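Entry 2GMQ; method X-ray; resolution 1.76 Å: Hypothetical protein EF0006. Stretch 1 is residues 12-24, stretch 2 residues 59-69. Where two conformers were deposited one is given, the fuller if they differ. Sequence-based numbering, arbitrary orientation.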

# COMPACT_ATOMS: atom_id res chain seq x y z
N GLY A 12 -3.28 3.48 -37.57
CA GLY A 12 -4.58 3.55 -36.85
C GLY A 12 -4.41 3.41 -35.35
O GLY A 12 -3.31 3.59 -34.81
N MSE A 13 -5.52 3.06 -34.68
CA MSE A 13 -5.59 2.88 -33.22
C MSE A 13 -4.65 1.75 -32.65
O MSE A 13 -4.44 0.70 -33.25
CB MSE A 13 -7.08 2.71 -32.79
CG MSE A 13 -8.02 3.95 -33.11
SE MSE A 13 -10.00 3.83 -33.83
CE MSE A 13 -9.66 2.84 -35.53
N LYS A 14 -4.03 2.00 -31.50
CA LYS A 14 -3.36 0.95 -30.73
C LYS A 14 -3.61 1.29 -29.25
O LYS A 14 -3.34 2.40 -28.85
CB LYS A 14 -1.87 0.88 -31.00
CG LYS A 14 -1.21 -0.27 -30.31
CD LYS A 14 0.28 -0.26 -30.55
CE LYS A 14 0.92 -1.61 -30.23
NZ LYS A 14 0.74 -1.85 -28.76
N GLU A 15 -4.10 0.33 -28.48
CA GLU A 15 -4.65 0.54 -27.14
C GLU A 15 -3.85 -0.35 -26.19
O GLU A 15 -3.48 -1.51 -26.56
CB GLU A 15 -6.13 0.14 -27.10
CG GLU A 15 -6.73 0.47 -25.75
CD GLU A 15 -8.26 0.32 -25.67
OE1 GLU A 15 -8.95 0.71 -26.67
OE2 GLU A 15 -8.76 -0.11 -24.59
N ILE A 16 -3.46 0.21 -25.08
CA ILE A 16 -2.80 -0.61 -24.08
C ILE A 16 -3.48 -0.35 -22.74
O ILE A 16 -3.80 0.84 -22.43
CB ILE A 16 -1.28 -0.33 -24.00
CG1 ILE A 16 -0.69 -1.24 -22.90
CG2 ILE A 16 -1.02 1.11 -23.48
CD1 ILE A 16 0.87 -1.37 -22.88
N ALA A 17 -3.77 -1.43 -21.98
CA ALA A 17 -4.38 -1.28 -20.68
C ALA A 17 -3.22 -1.17 -19.66
O ALA A 17 -2.23 -1.94 -19.76
CB ALA A 17 -5.24 -2.47 -20.34
N ILE A 18 -3.32 -0.22 -18.74
CA ILE A 18 -2.39 -0.20 -17.60
C ILE A 18 -3.17 -0.01 -16.32
O ILE A 18 -4.10 0.86 -16.26
CB ILE A 18 -1.37 0.94 -17.82
CG1 ILE A 18 -0.71 0.90 -19.19
CG2 ILE A 18 -0.37 1.00 -16.65
CD1 ILE A 18 0.37 1.95 -19.42
N GLN A 19 -2.92 -0.84 -15.32
CA GLN A 19 -3.54 -0.68 -14.00
C GLN A 19 -3.15 0.64 -13.38
O GLN A 19 -2.03 1.09 -13.44
CB GLN A 19 -3.28 -1.86 -13.04
CG GLN A 19 -1.83 -2.21 -12.90
CD GLN A 19 -1.60 -3.43 -12.00
OE1 GLN A 19 -2.54 -4.02 -11.43
NE2 GLN A 19 -0.31 -3.69 -11.73
N GLU A 20 -4.17 1.35 -12.93
CA GLU A 20 -3.97 2.66 -12.35
C GLU A 20 -2.85 2.69 -11.28
O GLU A 20 -2.15 3.72 -11.13
CB GLU A 20 -5.29 3.10 -11.71
CG GLU A 20 -5.28 4.53 -11.31
CD GLU A 20 -4.86 4.72 -9.84
OE1 GLU A 20 -4.56 3.77 -9.07
OE2 GLU A 20 -4.84 5.88 -9.43
N LYS A 21 -2.67 1.62 -10.46
CA LYS A 21 -1.69 1.64 -9.39
C LYS A 21 -0.26 1.74 -9.89
O LYS A 21 0.65 1.94 -9.09
CB LYS A 21 -1.85 0.41 -8.48
CG LYS A 21 -1.72 -0.95 -9.12
CD LYS A 21 -1.63 -2.11 -8.16
CE LYS A 21 -2.92 -2.90 -8.05
NZ LYS A 21 -2.84 -4.10 -7.07
N ASP A 22 -0.09 1.48 -11.20
CA ASP A 22 1.25 1.60 -11.83
C ASP A 22 1.53 2.97 -12.45
O ASP A 22 2.60 3.11 -13.10
CB ASP A 22 1.43 0.51 -12.88
CG ASP A 22 1.76 -0.84 -12.28
OD1 ASP A 22 2.22 -0.90 -11.11
OD2 ASP A 22 1.55 -1.86 -12.97
N LEU A 23 0.63 3.96 -12.22
CA LEU A 23 0.73 5.26 -12.82
C LEU A 23 0.84 6.35 -11.76
O LEU A 23 0.18 6.28 -10.70
CB LEU A 23 -0.51 5.56 -13.68
CG LEU A 23 -0.76 4.52 -14.82
CD1 LEU A 23 -2.16 4.94 -15.52
CD2 LEU A 23 0.39 4.53 -15.78
N THR A 24 1.69 7.34 -12.05
CA THR A 24 1.70 8.58 -11.32
C THR A 24 0.90 9.55 -12.18
O THR A 24 1.36 9.91 -13.25
CB THR A 24 3.14 9.04 -11.06
OG1 THR A 24 3.79 8.00 -10.27
CG2 THR A 24 3.16 10.34 -10.31
N GLN A 59 5.11 5.47 -29.43
CA GLN A 59 4.29 6.44 -30.14
C GLN A 59 3.21 5.78 -31.01
O GLN A 59 2.43 6.49 -31.62
CB GLN A 59 5.16 7.49 -30.86
CG GLN A 59 5.84 8.40 -29.79
CD GLN A 59 6.30 9.77 -30.29
OE1 GLN A 59 6.54 9.97 -31.49
NE2 GLN A 59 6.47 10.69 -29.36
N GLU A 60 3.14 4.45 -31.03
CA GLU A 60 2.05 3.70 -31.68
C GLU A 60 0.75 3.71 -30.84
O GLU A 60 -0.35 3.56 -31.36
CB GLU A 60 2.48 2.26 -31.93
CG GLU A 60 3.83 2.11 -32.63
CD GLU A 60 4.05 0.73 -33.22
OE1 GLU A 60 3.19 -0.16 -33.07
OE2 GLU A 60 5.11 0.54 -33.84
N ILE A 61 0.91 3.89 -29.54
CA ILE A 61 -0.22 3.84 -28.62
C ILE A 61 -1.08 5.12 -28.78
O ILE A 61 -0.58 6.21 -28.69
CB ILE A 61 0.27 3.76 -27.16
CG1 ILE A 61 0.98 2.39 -26.87
CG2 ILE A 61 -0.90 3.92 -26.25
CD1 ILE A 61 2.03 2.36 -25.72
N THR A 62 -2.36 4.94 -29.06
CA THR A 62 -3.31 6.04 -29.18
C THR A 62 -4.27 6.16 -27.97
O THR A 62 -4.88 7.21 -27.78
CB THR A 62 -4.15 5.88 -30.43
OG1 THR A 62 -4.91 4.65 -30.37
CG2 THR A 62 -3.26 5.90 -31.63
N THR A 63 -4.41 5.08 -27.20
CA THR A 63 -5.36 4.96 -26.12
C THR A 63 -4.78 4.16 -24.94
O THR A 63 -4.17 3.07 -25.15
CB THR A 63 -6.58 4.16 -26.65
OG1 THR A 63 -7.07 4.85 -27.79
CG2 THR A 63 -7.67 4.13 -25.56
N LEU A 64 -4.93 4.71 -23.75
CA LEU A 64 -4.61 3.95 -22.51
C LEU A 64 -5.93 3.56 -21.89
O LEU A 64 -6.83 4.43 -21.71
CB LEU A 64 -3.86 4.79 -21.48
CG LEU A 64 -2.56 5.43 -21.86
CD1 LEU A 64 -1.92 6.08 -20.63
CD2 LEU A 64 -1.58 4.48 -22.61
N ASN A 65 -6.05 2.26 -21.58
CA ASN A 65 -7.23 1.75 -20.85
C ASN A 65 -6.85 1.62 -19.36
O ASN A 65 -6.15 0.64 -18.98
CB ASN A 65 -7.67 0.45 -21.47
CG ASN A 65 -8.98 -0.07 -20.96
OD1 ASN A 65 -9.74 0.65 -20.29
ND2 ASN A 65 -9.29 -1.33 -21.29
N ILE A 66 -7.26 2.58 -18.54
CA ILE A 66 -6.88 2.59 -17.13
C ILE A 66 -7.74 1.62 -16.35
O ILE A 66 -8.97 1.67 -16.43
CB ILE A 66 -6.85 4.07 -16.50
CG1 ILE A 66 -5.76 4.84 -17.31
CG2 ILE A 66 -6.56 3.97 -15.04
CD1 ILE A 66 -5.65 6.29 -17.01
N ILE A 67 -7.07 0.72 -15.64
CA ILE A 67 -7.78 -0.36 -14.91
C ILE A 67 -7.67 -0.19 -13.40
O ILE A 67 -6.53 -0.03 -12.87
CB ILE A 67 -7.04 -1.79 -15.23
CG1 ILE A 67 -6.84 -2.06 -16.74
CG2 ILE A 67 -7.84 -2.91 -14.52
CD1 ILE A 67 -8.29 -1.86 -17.46
N LYS A 68 -8.78 -0.35 -12.66
CA LYS A 68 -8.73 -0.23 -11.20
C LYS A 68 -10.05 -0.62 -10.60
O LYS A 68 -11.12 -0.23 -11.13
CB LYS A 68 -8.43 1.18 -10.78
CG LYS A 68 -8.54 1.40 -9.28
CD LYS A 68 -7.96 2.72 -8.97
CE LYS A 68 -8.08 2.91 -7.42
NZ LYS A 68 -7.38 4.14 -7.06
N ASN A 69 -10.00 -1.36 -9.49
CA ASN A 69 -11.22 -1.64 -8.70
C ASN A 69 -12.25 -2.30 -9.59
O ASN A 69 -13.42 -2.05 -9.47
CB ASN A 69 -11.77 -0.36 -8.07
CG ASN A 69 -10.92 0.12 -6.88
OD1 ASN A 69 -10.07 -0.63 -6.36
ND2 ASN A 69 -11.13 1.35 -6.45
O HOH W 1 -0.90 2.92 -33.97
O HOH W 2 -7.80 -2.28 -23.49
O HOH W 3 -4.99 -0.31 -10.27

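Strands 15-19 and 63-68 run side by side in parallel, their directions 28° apart. Together the two stretches bury 913 Å² of surface.

The backbone ladder is regular. Ile 16 N donates to Thr 63 O (2.9 Å), and Asn 65 N donates to Ile 16 O (2.8 Å). Ile 18 repeats the pattern: its N reaches Asn 65 O at 3.0 Å, and its O takes Ile 67 N at 3.0 Å. Glu 20 N closes the ladder on Ile 67 O (2.7 Å). At the start, Lys 14 O accepts from Thr 62 N (2.7 Å), while Lys 14 N donates to Thr 62 OG1 (3.0 Å). The short threonine side chain points toward stretch 1, so its hydroxyl meets that amide.

Side chains alternate between two faces. Ile 16, Ile 18, Leu 64 and Ile 66 share one, and all four are buried. There the Leu 64 side chain ends nearer stretch 1 than it begins. Ile 16 CG2 faces the notch between Leu 64 CD2 (3.5 Å) and Ile 61 CG2 (3.9 Å). Beyond the strand, Leu 23 points back and sets CD1 4.0 Å from Ile 66 CG1.

The other face carries Glu 15, Ala 17, Gln 19, Thr 63, Asn 65 and Ile 67. Ala 17 CB meets Ile 67 CG1 at 4.0 Å and Asn 65 CB at 4.0 Å. Water 2 links Glu 15 OE2 (2.6 Å) to Asn 65 ND2 (2.8 Å), joining two polar ends.

Charge suits the more open margins. The aliphatic part of Lys 14 lies along Glu 60, with Lys 14 CD 3.6 Å from Glu 60 CB. Lys 68 extends so that NZ forms a weak salt bridge with Glu 20 OE1 (3.5 Å).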